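Local coordinates for cytoplasmic protein (Cryptococcus neoformans var. grubii serotype A, PDB 7LPO) that probably hydrolyses steryl beta-glucosides, releasing glucose from the sterol, as a fungal sterylglucosidase of glycosyl hydrolase family 5, at residues 60-65 with 177-182; 221-226 with 369-374; 258-263 with 420-425; 563-568 with 678-683. All coordinates share one frame; numbering follows the deposited sequence.

Interaction 1 of 4, residues 60-65 with 177-182; sequences GFWETA and AYLHCE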
loop_
_atom_site.group_PDB
_atom_site.type_symbol
_atom_site.label_atom_id
_atom_site.label_comp_id
_atom_site.label_asym_id
_atom_site.label_seq_id
_atom_site.Cartn_x
_atom_site.Cartn_y
_atom_site.Cartn_z
ATOM N N GLY A 60 -10.690 -25.008 4.810
ATOM C CA GLY A 60 -9.336 -25.118 4.306
ATOM C C GLY A 60 -8.387 -24.022 4.752
ATOM O O GLY A 60 -7.176 -24.150 4.527
ATOM N N PHE A 61 -8.899 -22.968 5.398
ATOM C CA PHE A 61 -8.089 -21.809 5.767
ATOM C C PHE A 61 -6.951 -22.201 6.699
ATOM O O PHE A 61 -5.777 -21.929 6.421
ATOM C CB PHE A 61 -9.007 -20.759 6.408
ATOM C CG PHE A 61 -8.298 -19.529 6.918
ATOM C CD1 PHE A 61 -7.822 -18.573 6.044
ATOM C CD2 PHE A 61 -8.144 -19.320 8.278
ATOM C CE1 PHE A 61 -7.186 -17.433 6.521
ATOM C CE2 PHE A 61 -7.517 -18.194 8.756
ATOM C CZ PHE A 61 -7.039 -17.243 7.882
ATOM N N TRP A 62 -7.280 -22.853 7.809
ATOM C CA TRP A 62 -6.259 -23.251 8.769
ATOM C C TRP A 62 -5.497 -24.494 8.311
ATOM O O TRP A 62 -4.271 -24.563 8.457
ATOM C CB TRP A 62 -6.911 -23.519 10.126
ATOM C CG TRP A 62 -7.537 -22.331 10.773
ATOM C CD1 TRP A 62 -8.870 -22.126 10.998
ATOM C CD2 TRP A 62 -6.866 -21.182 11.287
ATOM N NE1 TRP A 62 -9.068 -20.937 11.643
ATOM C CE2 TRP A 62 -7.854 -20.327 11.821
ATOM C CE3 TRP A 62 -5.527 -20.795 11.362
ATOM C CZ2 TRP A 62 -7.547 -19.092 12.401
ATOM C CZ3 TRP A 62 -5.220 -19.559 11.940
ATOM C CH2 TRP A 62 -6.228 -18.728 12.452
ATOM N N GLU A 63 -6.205 -25.480 7.750
ATOM C CA GLU A 63 -5.593 -26.780 7.483
ATOM C C GLU A 63 -4.443 -26.679 6.488
ATOM O O GLU A 63 -3.393 -27.308 6.675
ATOM C CB GLU A 63 -6.644 -27.755 6.959
ATOM C CG GLU A 63 -7.693 -28.155 7.975
ATOM C CD GLU A 63 -8.866 -27.184 8.022
ATOM O OE1 GLU A 63 -8.797 -26.110 7.377
ATOM O OE2 GLU A 63 -9.863 -27.491 8.714
ATOM N N THR A 64 -4.626 -25.920 5.408
ATOM C CA THR A 64 -3.562 -25.830 4.417
ATOM C C THR A 64 -2.335 -25.144 5.001
ATOM O O THR A 64 -1.202 -25.546 4.721
ATOM C CB THR A 64 -4.043 -25.092 3.167
ATOM O OG1 THR A 64 -4.578 -23.818 3.532
ATOM C CG2 THR A 64 -5.119 -25.898 2.444
ATOM N N ALA A 65 -2.536 -24.106 5.818
ATOM C CA ALA A 65 -1.392 -23.402 6.391
ATOM C C ALA A 65 -0.705 -24.253 7.457
ATOM O O ALA A 65 0.530 -24.253 7.567
ATOM C CB ALA A 65 -1.834 -22.053 6.964
ATOM N N ALA A 177 -8.027 -10.940 17.579
ATOM C CA ALA A 177 -8.072 -10.518 16.189
ATOM C C ALA A 177 -9.453 -10.855 15.648
ATOM O O ALA A 177 -10.085 -11.821 16.090
ATOM C CB ALA A 177 -6.989 -11.198 15.347
ATOM N N TYR A 178 -9.918 -10.053 14.687
ATOM C CA TYR A 178 -11.164 -10.318 13.981
ATOM C C TYR A 178 -10.806 -10.833 12.595
ATOM O O TYR A 178 -10.220 -10.104 11.787
ATOM C CB TYR A 178 -12.042 -9.074 13.884
ATOM C CG TYR A 178 -12.614 -8.619 15.196
ATOM C CD1 TYR A 178 -13.143 -9.534 16.102
ATOM C CD2 TYR A 178 -12.623 -7.267 15.538
ATOM C CE1 TYR A 178 -13.655 -9.125 17.314
ATOM C CE2 TYR A 178 -13.150 -6.843 16.745
ATOM C CZ TYR A 178 -13.662 -7.775 17.624
ATOM O OH TYR A 178 -14.190 -7.367 18.823
ATOM N N LEU A 179 -11.152 -12.085 12.329
ATOM C CA LEU A 179 -10.939 -12.711 11.034
ATOM C C LEU A 179 -12.244 -12.686 10.255
ATOM O O LEU A 179 -13.298 -13.044 10.790
ATOM C CB LEU A 179 -10.467 -14.154 11.199
ATOM C CG LEU A 179 -8.996 -14.389 11.524
ATOM C CD1 LEU A 179 -8.495 -13.456 12.593
ATOM C CD2 LEU A 179 -8.821 -15.853 11.946
ATOM N N HIS A 180 -12.164 -12.290 8.988
ATOM C CA HIS A 180 -13.356 -12.249 8.153
ATOM C C HIS A 180 -14.083 -13.592 8.144
ATOM O O HIS A 180 -15.314 -13.650 8.255
ATOM C CB HIS A 180 -12.961 -11.845 6.738
ATOM C CG HIS A 180 -14.126 -11.535 5.860
ATOM N ND1 HIS A 180 -13.998 -11.310 4.506
ATOM C CD2 HIS A 180 -15.443 -11.400 6.143
ATOM C CE1 HIS A 180 -15.188 -11.053 3.992
ATOM N NE2 HIS A 180 -16.081 -11.098 4.965
ATOM N N CYS A 181 -13.341 -14.686 8.021
ATOM C CA CYS A 181 -13.974 -15.993 7.894
ATOM C C CYS A 181 -14.509 -16.538 9.215
ATOM O O CYS A 181 -15.221 -17.547 9.194
ATOM C CB CYS A 181 -12.990 -16.993 7.280
ATOM S SG CYS A 181 -11.677 -17.525 8.392
ATOM N N GLU A 182 -14.208 -15.900 10.353
ATOM C CA GLU A 182 -14.758 -16.310 11.642
ATOM C C GLU A 182 -15.580 -15.192 12.272
ATOM O O GLU A 182 -15.673 -15.093 13.497
ATOM C CB GLU A 182 -13.646 -16.763 12.591
ATOM C CG GLU A 182 -12.819 -17.932 12.047
ATOM C CD GLU A 182 -11.884 -18.564 13.082
ATOM O OE1 GLU A 182 -11.657 -17.957 14.150
ATOM O OE2 GLU A 182 -11.370 -19.677 12.821
#
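W62 and E182 meet at about a right angle, the indole offering its N-H edge to the carboxylate. W62 NE1 donates to OE2 of E182 over 2.9 Å in a nearly straight bond (166°), and the oxygen lies almost in the plane of the indole. The ring and carboxylate planes are turned 59° apart, and the donor approaches OE2 from above the carboxylate plane. E182 is extended beyond CG, which carries its acid group out to the indole. The same OE2 also forms a salt bridge with R58, while OE1 is bonded to T172 OG1, so this buried carboxylate is held at both oxygens. Farther round the indole, L179 comes tip to tip with W62, its CD2 lying 3.5 Å from W62 CZ2. That methyl also reaches the phenyl ring of F61, more loosely, with L179 CD2 4.2 Å from F61 CE2. F61 has CG anti to the backbone N (chi1 177°), and one face of its ring receives C181 SG, 4.2 Å from the ring centroid and offset toward the rim. F61 CD2 in turn sits over the centre of the indole, so the two neighbouring aromatic side chains pack on each other. The arrangement combines a Cys sulfur-aromatic contact with a buried Trp-Glu hydrogen bond, joining the N-terminal part of the 61-66 region to the loop that precedes helix 206-221.

Interaction 2 of 4, residues 221-226 with 369-374; sequences YAPKCI and AHHGVW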
loop_
_atom_site.group_PDB
_atom_site.type_symbol
_atom_site.label_atom_id
_atom_site.label_comp_id
_atom_site.label_asym_id
_atom_site.label_seq_id
_atom_site.Cartn_x
_atom_site.Cartn_y
_atom_site.Cartn_z
ATOM N N TYR A 221 11.157 -4.530 25.278
ATOM C CA TYR A 221 9.944 -4.708 26.060
ATOM C C TYR A 221 9.622 -6.153 26.391
ATOM O O TYR A 221 8.824 -6.383 27.304
ATOM C CB TYR A 221 8.749 -4.086 25.322
ATOM C CG TYR A 221 8.935 -2.606 25.094
ATOM C CD1 TYR A 221 8.964 -1.722 26.161
ATOM C CD2 TYR A 221 9.117 -2.095 23.817
ATOM C CE1 TYR A 221 9.165 -0.364 25.958
ATOM C CE2 TYR A 221 9.315 -0.760 23.606
ATOM C CZ TYR A 221 9.338 0.109 24.675
ATOM O OH TYR A 221 9.544 1.460 24.462
ATOM N N ALA A 222 10.210 -7.124 25.691
ATOM C CA ALA A 222 10.026 -8.544 26.001
ATOM C C ALA A 222 11.381 -9.245 26.044
ATOM O O ALA A 222 11.632 -10.187 25.288
ATOM C CB ALA A 222 9.101 -9.210 24.982
ATOM N N PRO A 223 12.287 -8.795 26.919
ATOM C CA PRO A 223 13.646 -9.376 26.941
ATOM C C PRO A 223 13.692 -10.865 27.263
ATOM O O PRO A 223 14.667 -11.546 26.902
ATOM C CB PRO A 223 14.363 -8.556 28.025
ATOM C CG PRO A 223 13.237 -7.917 28.847
ATOM C CD PRO A 223 12.132 -7.679 27.869
ATOM N N LYS A 224 12.687 -11.392 27.942
ATOM C CA LYS A 224 12.678 -12.804 28.278
ATOM C C LYS A 224 12.308 -13.699 27.102
ATOM O O LYS A 224 12.412 -14.926 27.225
ATOM C CB LYS A 224 11.688 -13.058 29.415
ATOM C CG LYS A 224 12.039 -12.389 30.706
ATOM C CD LYS A 224 10.914 -12.515 31.714
ATOM C CE LYS A 224 11.081 -11.480 32.817
ATOM N NZ LYS A 224 10.372 -11.868 34.056
ATOM N N CYS A 225 11.863 -13.132 25.979
ATOM C CA CYS A 225 11.317 -13.925 24.876
ATOM C C CYS A 225 12.458 -14.363 23.964
ATOM O O CYS A 225 12.741 -13.766 22.919
ATOM C CB CYS A 225 10.251 -13.136 24.131
ATOM S SG CYS A 225 8.765 -12.872 25.145
ATOM N N ILE A 226 13.116 -15.446 24.384
ATOM C CA ILE A 226 14.273 -16.009 23.701
ATOM C C ILE A 226 13.834 -17.213 22.878
ATOM O O ILE A 226 13.087 -18.073 23.357
ATOM C CB ILE A 226 15.366 -16.411 24.714
ATOM C CG1 ILE A 226 15.932 -15.176 25.416
ATOM C CG2 ILE A 226 16.463 -17.214 24.021
ATOM C CD1 ILE A 226 16.413 -14.095 24.485
ATOM N N ALA A 369 2.061 -9.633 31.423
ATOM C CA ALA A 369 2.064 -9.885 32.859
ATOM C C ALA A 369 3.387 -10.500 33.291
ATOM O O ALA A 369 3.928 -10.162 34.350
ATOM C CB ALA A 369 0.903 -10.810 33.234
ATOM N N HIS A 370 3.925 -11.405 32.474
ATOM C CA HIS A 370 5.174 -12.071 32.803
ATOM C C HIS A 370 6.345 -11.106 32.835
ATOM O O HIS A 370 7.363 -11.412 33.456
ATOM C CB HIS A 370 5.443 -13.186 31.796
ATOM C CG HIS A 370 6.575 -14.078 32.183
ATOM N ND1 HIS A 370 6.622 -14.731 33.393
ATOM C CD2 HIS A 370 7.705 -14.421 31.523
ATOM C CE1 HIS A 370 7.729 -15.448 33.460
ATOM N NE2 HIS A 370 8.408 -15.268 32.342
ATOM N N HIS A 371 6.229 -9.959 32.172
ATOM C CA HIS A 371 7.226 -8.905 32.247
ATOM C C HIS A 371 6.837 -7.819 33.242
ATOM O O HIS A 371 7.482 -6.769 33.279
ATOM C CB HIS A 371 7.458 -8.310 30.854
ATOM C CG HIS A 371 8.297 -9.182 29.976
ATOM N ND1 HIS A 371 7.765 -10.202 29.215
ATOM C CD2 HIS A 371 9.638 -9.230 29.786
ATOM C CE1 HIS A 371 8.741 -10.825 28.575
ATOM N NE2 HIS A 371 9.886 -10.249 28.898
ATOM N N GLY A 372 5.803 -8.049 34.050
ATOM C CA GLY A 372 5.446 -7.126 35.107
ATOM C C GLY A 372 4.562 -5.971 34.698
ATOM O O GLY A 372 4.422 -5.021 35.477
ATOM N N VAL A 373 3.959 -6.013 33.509
ATOM C CA VAL A 373 3.084 -4.924 33.090
ATOM C C VAL A 373 1.813 -4.908 33.928
ATOM O O VAL A 373 1.316 -3.838 34.297
ATOM C CB VAL A 373 2.771 -5.038 31.587
ATOM C CG1 VAL A 373 1.722 -3.998 31.162
ATOM C CG2 VAL A 373 4.052 -4.879 30.779
ATOM N N TRP A 374 1.249 -6.081 34.221
ATOM C CA TRP A 374 0.045 -6.151 35.034
ATOM C C TRP A 374 0.051 -7.430 35.853
ATOM O O TRP A 374 0.821 -8.357 35.598
ATOM C CB TRP A 374 -1.224 -6.053 34.179
ATOM C CG TRP A 374 -1.480 -7.170 33.219
ATOM C CD1 TRP A 374 -0.741 -7.491 32.117
ATOM C CD2 TRP A 374 -2.579 -8.095 33.246
ATOM N NE1 TRP A 374 -1.306 -8.562 31.465
ATOM C CE2 TRP A 374 -2.436 -8.948 32.134
ATOM C CE3 TRP A 374 -3.670 -8.280 34.098
ATOM C CZ2 TRP A 374 -3.337 -9.970 31.854
ATOM C CZ3 TRP A 374 -4.560 -9.301 33.823
ATOM C CH2 TRP A 374 -4.388 -10.134 32.711
#
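H371 pushes its imidazole into the type I turn A222-C225, where its NE2 accepts the backbone N-H of K224 over 3.2 Å. The N-H to acceptor angle is 159°, and the donor lies close to the ring plane. Both faces of the imidazole are occupied: K224 CD stands 4.1 Å from the H371 ring centroid on one side, and A222 CA, 3.8 Å from the same centroid, makes a CH-pi contact on the other. Y221 O lies over the A222 side too, toward the rim, and C225 SG comes to the edge. From this first shell, K224 continues past the ring in the opposite direction to H371. The extended chain of K224 brings its CD to 3.7 Å from H370 CD2, and K224 NZ bonds to H370 O at 3.1 Å, so one lysine is applied to two successive histidines.

Second-shell bonds fix the imidazoles. H371 ND1 is bonded to I367 O, consistent with a proton on ND1, which leaves NE2 as the acceptor, and H370 NE2 is bonded to E360 O. The whole is a helix C-terminus ended by a Schellman motif, with V373 N bonded to W368 O, G372 N to A369 O and G372 at positive phi as the C-prime residue, its histidine docked on a type I beta turn after helix 206-221.

Interaction 3 of 4, residues 258-263 with 420-425; sequences LLDECV and HPESIH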
loop_
_atom_site.group_PDB
_atom_site.type_symbol
_atom_site.label_atom_id
_atom_site.label_comp_id
_atom_site.label_asym_id
_atom_site.label_seq_id
_atom_site.Cartn_x
_atom_site.Cartn_y
_atom_site.Cartn_z
ATOM N N LEU A 258 16.514 -8.287 -15.430
ATOM C CA LEU A 258 15.361 -7.536 -14.948
ATOM C C LEU A 258 15.784 -6.329 -14.129
ATOM O O LEU A 258 15.036 -5.352 -14.031
ATOM C CB LEU A 258 14.473 -8.440 -14.095
ATOM C CG LEU A 258 13.821 -9.665 -14.734
ATOM C CD1 LEU A 258 13.179 -10.513 -13.652
ATOM C CD2 LEU A 258 12.813 -9.250 -15.765
ATOM N N LEU A 259 16.961 -6.380 -13.519
ATOM C CA LEU A 259 17.328 -5.356 -12.557
ATOM C C LEU A 259 17.566 -4.026 -13.257
ATOM O O LEU A 259 18.199 -3.970 -14.314
ATOM C CB LEU A 259 18.570 -5.778 -11.789
ATOM C CG LEU A 259 18.427 -6.982 -10.859
ATOM C CD1 LEU A 259 19.748 -7.196 -10.124
ATOM C CD2 LEU A 259 17.299 -6.826 -9.871
ATOM N N ASP A 260 17.007 -2.958 -12.674
ATOM C CA ASP A 260 17.238 -1.578 -13.098
ATOM C C ASP A 260 16.513 -1.210 -14.389
ATOM O O ASP A 260 15.940 -0.119 -14.484
ATOM C CB ASP A 260 18.744 -1.324 -13.226
ATOM C CG ASP A 260 19.486 -1.611 -11.929
ATOM O OD1 ASP A 260 18.943 -1.253 -10.858
ATOM O OD2 ASP A 260 20.592 -2.206 -11.972
ATOM N N GLU A 261 16.520 -2.105 -15.377
ATOM C CA GLU A 261 15.748 -1.862 -16.588
ATOM C C GLU A 261 14.259 -2.049 -16.332
ATOM O O GLU A 261 13.429 -1.309 -16.874
ATOM C CB GLU A 261 16.217 -2.793 -17.704
ATOM C CG GLU A 261 15.415 -2.659 -18.996
ATOM C CD GLU A 261 16.031 -3.426 -20.161
ATOM O OE1 GLU A 261 16.979 -4.220 -19.937
ATOM O OE2 GLU A 261 15.562 -3.235 -21.303
ATOM N N CYS A 262 13.898 -3.042 -15.519
ATOM C CA CYS A 262 12.501 -3.269 -15.158
ATOM C C CYS A 262 12.298 -3.070 -13.663
ATOM O O CYS A 262 11.600 -2.133 -13.263
ATOM C CB CYS A 262 12.067 -4.665 -15.600
ATOM S SG CYS A 262 10.407 -5.112 -15.071
ATOM N N VAL A 263 12.900 -3.913 -12.824
ATOM C CA VAL A 263 12.780 -3.811 -11.373
ATOM C C VAL A 263 13.729 -2.702 -10.932
ATOM O O VAL A 263 14.938 -2.897 -10.872
ATOM C CB VAL A 263 13.097 -5.136 -10.681
ATOM C CG1 VAL A 263 13.067 -4.962 -9.168
ATOM C CG2 VAL A 263 12.123 -6.209 -11.137
ATOM N N HIS A 420 20.897 -6.340 -5.032
ATOM C CA HIS A 420 20.469 -5.397 -6.060
ATOM C C HIS A 420 21.284 -4.130 -5.835
ATOM O O HIS A 420 20.823 -3.186 -5.178
ATOM C CB HIS A 420 18.962 -5.155 -5.986
ATOM C CG HIS A 420 18.419 -4.368 -7.133
ATOM N ND1 HIS A 420 17.069 -4.182 -7.332
ATOM C CD2 HIS A 420 19.045 -3.694 -8.126
ATOM C CE1 HIS A 420 16.886 -3.425 -8.399
ATOM N NE2 HIS A 420 18.068 -3.127 -8.906
ATOM N N PRO A 421 22.514 -4.084 -6.362
ATOM C CA PRO A 421 23.420 -2.978 -6.010
ATOM C C PRO A 421 22.904 -1.603 -6.373
ATOM O O PRO A 421 23.206 -0.646 -5.652
ATOM C CB PRO A 421 24.701 -3.305 -6.793
ATOM C CG PRO A 421 24.657 -4.782 -7.011
ATOM C CD PRO A 421 23.197 -5.149 -7.121
ATOM N N GLU A 422 22.167 -1.461 -7.474
ATOM C CA GLU A 422 21.652 -0.169 -7.913
ATOM C C GLU A 422 20.210 0.073 -7.471
ATOM O O GLU A 422 19.517 0.915 -8.056
ATOM C CB GLU A 422 21.740 -0.056 -9.435
ATOM C CG GLU A 422 23.133 -0.207 -10.007
ATOM C CD GLU A 422 24.035 0.952 -9.647
ATOM O OE1 GLU A 422 23.552 1.926 -9.029
ATOM O OE2 GLU A 422 25.237 0.882 -9.975
ATOM N N SER A 423 19.746 -0.644 -6.453
ATOM C CA SER A 423 18.345 -0.552 -6.077
ATOM C C SER A 423 17.998 0.838 -5.566
ATOM O O SER A 423 18.731 1.440 -4.776
ATOM C CB SER A 423 18.004 -1.583 -5.004
ATOM O OG SER A 423 16.665 -1.407 -4.564
ATOM N N ILE A 424 16.858 1.341 -6.016
ATOM C CA ILE A 424 16.246 2.504 -5.394
ATOM C C ILE A 424 15.563 2.049 -4.113
ATOM O O ILE A 424 14.803 1.075 -4.115
ATOM C CB ILE A 424 15.253 3.178 -6.356
ATOM C CG1 ILE A 424 15.996 3.739 -7.576
ATOM C CG2 ILE A 424 14.517 4.295 -5.651
ATOM C CD1 ILE A 424 15.086 4.194 -8.701
ATOM N N HIS A 425 15.857 2.732 -3.012
ATOM C CA HIS A 425 15.152 2.502 -1.758
ATOM C C HIS A 425 13.865 3.317 -1.755
ATOM O O HIS A 425 13.899 4.555 -1.692
ATOM C CB HIS A 425 16.032 2.884 -0.576
ATOM C CG HIS A 425 17.152 1.931 -0.331
ATOM N ND1 HIS A 425 17.034 0.576 -0.551
ATOM C CD2 HIS A 425 18.417 2.137 0.105
ATOM C CE1 HIS A 425 18.178 -0.014 -0.250
ATOM N NE2 HIS A 425 19.032 0.910 0.152
HETATM O O HOH W 1 21.694 -3.363 -9.831
#
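A tight loop faces the type I turn H420-S423, the CA atoms of L259 and H420 lying 7.2 Å apart and those of D260 and E422 7.0 Å; in the loop, D260 N bonds back to V263 O and L258 O accepts from both C262 N and V263 N. H420 has CG anti to its backbone N (chi1 -171°), which carries the ring toward the loop. H420 NE2 donates to D260 OD1 over 2.8 Å (160°). The carboxylate is turned 46° from the ring, and NE2 reaches OD1 from above the carboxylate plane. L259 CD2 lies over the middle of the ring, 3.6 Å from the H420 centroid in a CH-pi contact, while S423 CB lies over the opposite face, toward the rim. V263 O approaches the ring edge, 3.2 Å from H420 CE1. D260 OD2 takes a bond from a water that accepts from E422 N, linking the acid to the third residue of the turn as well as to its first. H420 ND1 is bonded to W266 NE1, so both ring nitrogens are engaged. The contact lies where helix 400-419 gives way to strand 424-427, beside its parallel neighbour, strand 263-267, and L259 also packs on helix 232-254.

Interaction 4 of 4, residues 563-568 with 678-683; sequences PNCLNY and ERIDFD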
loop_
_atom_site.group_PDB
_atom_site.type_symbol
_atom_site.label_atom_id
_atom_site.label_comp_id
_atom_site.label_asym_id
_atom_site.label_seq_id
_atom_site.Cartn_x
_atom_site.Cartn_y
_atom_site.Cartn_z
ATOM N N PRO A 563 0.095 21.496 -8.631
ATOM C CA PRO A 563 1.541 21.717 -8.503
ATOM C C PRO A 563 2.299 20.501 -8.005
ATOM O O PRO A 563 3.537 20.546 -7.974
ATOM C CB PRO A 563 1.625 22.862 -7.487
ATOM C CG PRO A 563 0.419 22.617 -6.582
ATOM C CD PRO A 563 -0.665 22.121 -7.527
ATOM N N ASN A 564 1.604 19.432 -7.598
ATOM C CA ASN A 564 2.288 18.283 -7.015
ATOM C C ASN A 564 2.993 17.460 -8.088
ATOM O O ASN A 564 4.143 17.059 -7.904
ATOM C CB ASN A 564 1.292 17.424 -6.229
ATOM C CG ASN A 564 0.701 18.166 -5.037
ATOM O OD1 ASN A 564 1.351 19.019 -4.444
ATOM N ND2 ASN A 564 -0.531 17.833 -4.679
ATOM N N CYS A 565 2.311 17.181 -9.201
ATOM C CA CYS A 565 2.887 16.441 -10.330
ATOM C C CYS A 565 3.563 15.147 -9.868
ATOM O O CYS A 565 4.721 14.865 -10.186
ATOM C CB CYS A 565 3.868 17.327 -11.107
ATOM S SG CYS A 565 3.101 18.745 -11.956
ATOM N N LEU A 566 2.805 14.329 -9.148
ATOM C CA LEU A 566 3.371 13.211 -8.412
ATOM C C LEU A 566 3.399 11.914 -9.217
ATOM O O LEU A 566 2.604 11.694 -10.137
ATOM C CB LEU A 566 2.576 12.972 -7.126
ATOM C CG LEU A 566 2.916 13.834 -5.913
ATOM C CD1 LEU A 566 1.787 13.750 -4.889
ATOM C CD2 LEU A 566 4.235 13.397 -5.302
ATOM N N ASN A 567 4.353 11.062 -8.855
ATOM C CA ASN A 567 4.330 9.661 -9.226
ATOM C C ASN A 567 3.360 8.918 -8.310
ATOM O O ASN A 567 3.172 9.288 -7.142
ATOM C CB ASN A 567 5.732 9.058 -9.109
ATOM C CG ASN A 567 6.794 9.893 -9.802
ATOM O OD1 ASN A 567 6.843 9.979 -11.031
ATOM N ND2 ASN A 567 7.655 10.512 -9.013
ATOM N N TYR A 568 2.728 7.869 -8.835
ATOM C CA TYR A 568 1.858 7.114 -7.944
ATOM C C TYR A 568 1.479 5.761 -8.521
ATOM O O TYR A 568 1.612 5.508 -9.719
ATOM C CB TYR A 568 0.583 7.899 -7.607
ATOM C CG TYR A 568 -0.265 8.315 -8.797
ATOM C CD1 TYR A 568 -1.097 7.408 -9.438
ATOM C CD2 TYR A 568 -0.245 9.615 -9.266
ATOM C CE1 TYR A 568 -1.878 7.784 -10.509
ATOM C CE2 TYR A 568 -1.040 10.004 -10.340
ATOM C CZ TYR A 568 -1.846 9.083 -10.953
ATOM O OH TYR A 568 -2.625 9.464 -12.019
ATOM N N GLU A 678 5.853 21.669 -13.738
ATOM C CA GLU A 678 5.406 22.731 -12.846
ATOM C C GLU A 678 3.945 22.597 -12.447
ATOM O O GLU A 678 3.616 22.745 -11.265
ATOM C CB GLU A 678 5.640 24.106 -13.491
ATOM C CG GLU A 678 5.268 25.264 -12.581
ATOM C CD GLU A 678 6.360 26.309 -12.476
ATOM O OE1 GLU A 678 6.119 27.452 -12.907
ATOM O OE2 GLU A 678 7.454 25.990 -11.964
ATOM N N ARG A 679 3.050 22.325 -13.398
ATOM C CA ARG A 679 1.628 22.258 -13.080
ATOM C C ARG A 679 0.890 21.393 -14.094
ATOM O O ARG A 679 1.132 21.493 -15.301
ATOM C CB ARG A 679 0.990 23.659 -13.045
ATOM C CG ARG A 679 -0.250 23.677 -12.186
ATOM C CD ARG A 679 -1.130 24.908 -12.257
ATOM N NE ARG A 679 -2.455 24.495 -11.785
ATOM C CZ ARG A 679 -2.827 24.433 -10.506
ATOM N NH1 ARG A 679 -1.994 24.804 -9.542
ATOM N NH2 ARG A 679 -4.045 23.999 -10.188
ATOM N N ILE A 680 -0.028 20.566 -13.597
ATOM C CA ILE A 680 -0.903 19.765 -14.444
ATOM C C ILE A 680 -2.344 20.011 -14.035
ATOM O O ILE A 680 -2.667 19.984 -12.843
ATOM C CB ILE A 680 -0.604 18.262 -14.345
ATOM C CG1 ILE A 680 0.775 17.940 -14.901
ATOM C CG2 ILE A 680 -1.674 17.475 -15.092
ATOM C CD1 ILE A 680 1.316 16.629 -14.381
ATOM N N ASP A 681 -3.214 20.211 -15.025
ATOM C CA ASP A 681 -4.640 20.391 -14.794
ATOM C C ASP A 681 -5.398 19.602 -15.849
ATOM O O ASP A 681 -5.113 19.718 -17.044
ATOM C CB ASP A 681 -5.043 21.869 -14.858
ATOM C CG ASP A 681 -4.551 22.669 -13.662
ATOM O OD1 ASP A 681 -4.946 22.359 -12.515
ATOM O OD2 ASP A 681 -3.779 23.624 -13.869
ATOM N N PHE A 682 -6.371 18.814 -15.414
ATOM C CA PHE A 682 -7.184 18.032 -16.330
ATOM C C PHE A 682 -8.625 18.094 -15.860
ATOM O O PHE A 682 -8.901 17.889 -14.674
ATOM C CB PHE A 682 -6.711 16.579 -16.394
ATOM C CG PHE A 682 -7.617 15.685 -17.192
ATOM C CD1 PHE A 682 -7.764 15.866 -18.554
ATOM C CD2 PHE A 682 -8.319 14.667 -16.578
ATOM C CE1 PHE A 682 -8.584 15.044 -19.294
ATOM C CE2 PHE A 682 -9.146 13.841 -17.310
ATOM C CZ PHE A 682 -9.281 14.029 -18.670
ATOM N N ASP A 683 -9.531 18.361 -16.794
ATOM C CA ASP A 683 -10.958 18.454 -16.525
ATOM C C ASP A 683 -11.685 17.426 -17.385
ATOM O O ASP A 683 -11.647 17.499 -18.618
ATOM C CB ASP A 683 -11.460 19.866 -16.806
ATOM C CG ASP A 683 -12.939 20.019 -16.553
ATOM O OD1 ASP A 683 -13.365 19.841 -15.388
ATOM O OD2 ASP A 683 -13.667 20.320 -17.520
HETATM O O HOH W 2 5.292 22.613 -9.041
#
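P563 and C565 pack against E678, R679 and I680 in a van der Waals contact of mixed character, with a bridging water, between the loop leading into strand 567-570 and strand 676-682 at an edge of the four-stranded antiparallel sheet of the C-terminal region. C565 points its sulfur at the strand, SG lying 3.7 Å from I680 CD1 and 3.9 Å from R679 N. The proline and arginine side chains run side by side in the same direction, with P563 CD 3.6 Å from R679 NH1. A water donates to P563 O at 2.9 Å and to E678 O at 2.8 Å, joining two carbonyls. R679 grips D681 side-on: R679 NE meets D681 OD2 at 2.6 Å and NH2 meets OD1, both on the syn side of the carboxylate. E678 and R679 form a classic beta bulge opposite A692. The carboxylate probably offsets much of the guanidinium charge and holds its orientation; the direct contact with the proline is then one of packing.

How the interactions relate
Along the chain, interaction 1 closes before the others open; interactions 2 and 3 then cross, their segments alternating, and interaction 4 follows. Interactions 2 and 4 are farthest apart, with centres 50 Å from each other on opposite sides of the chain's centre. Helix 206-221 begins after the loop of interaction 1 and ends at the turn of interaction 2, although their centres lie 28 Å apart. Interactions 3 and 4 are nearest together, centres 26 Å and nearest atoms about 10 Å apart, and strands 263-267, 424-427 and 567-570 fit the TIM barrel of the family. Interaction 4 links that region to the C-terminal domain, whereas interactions 1 and 2 join peripheral loops and helix ends.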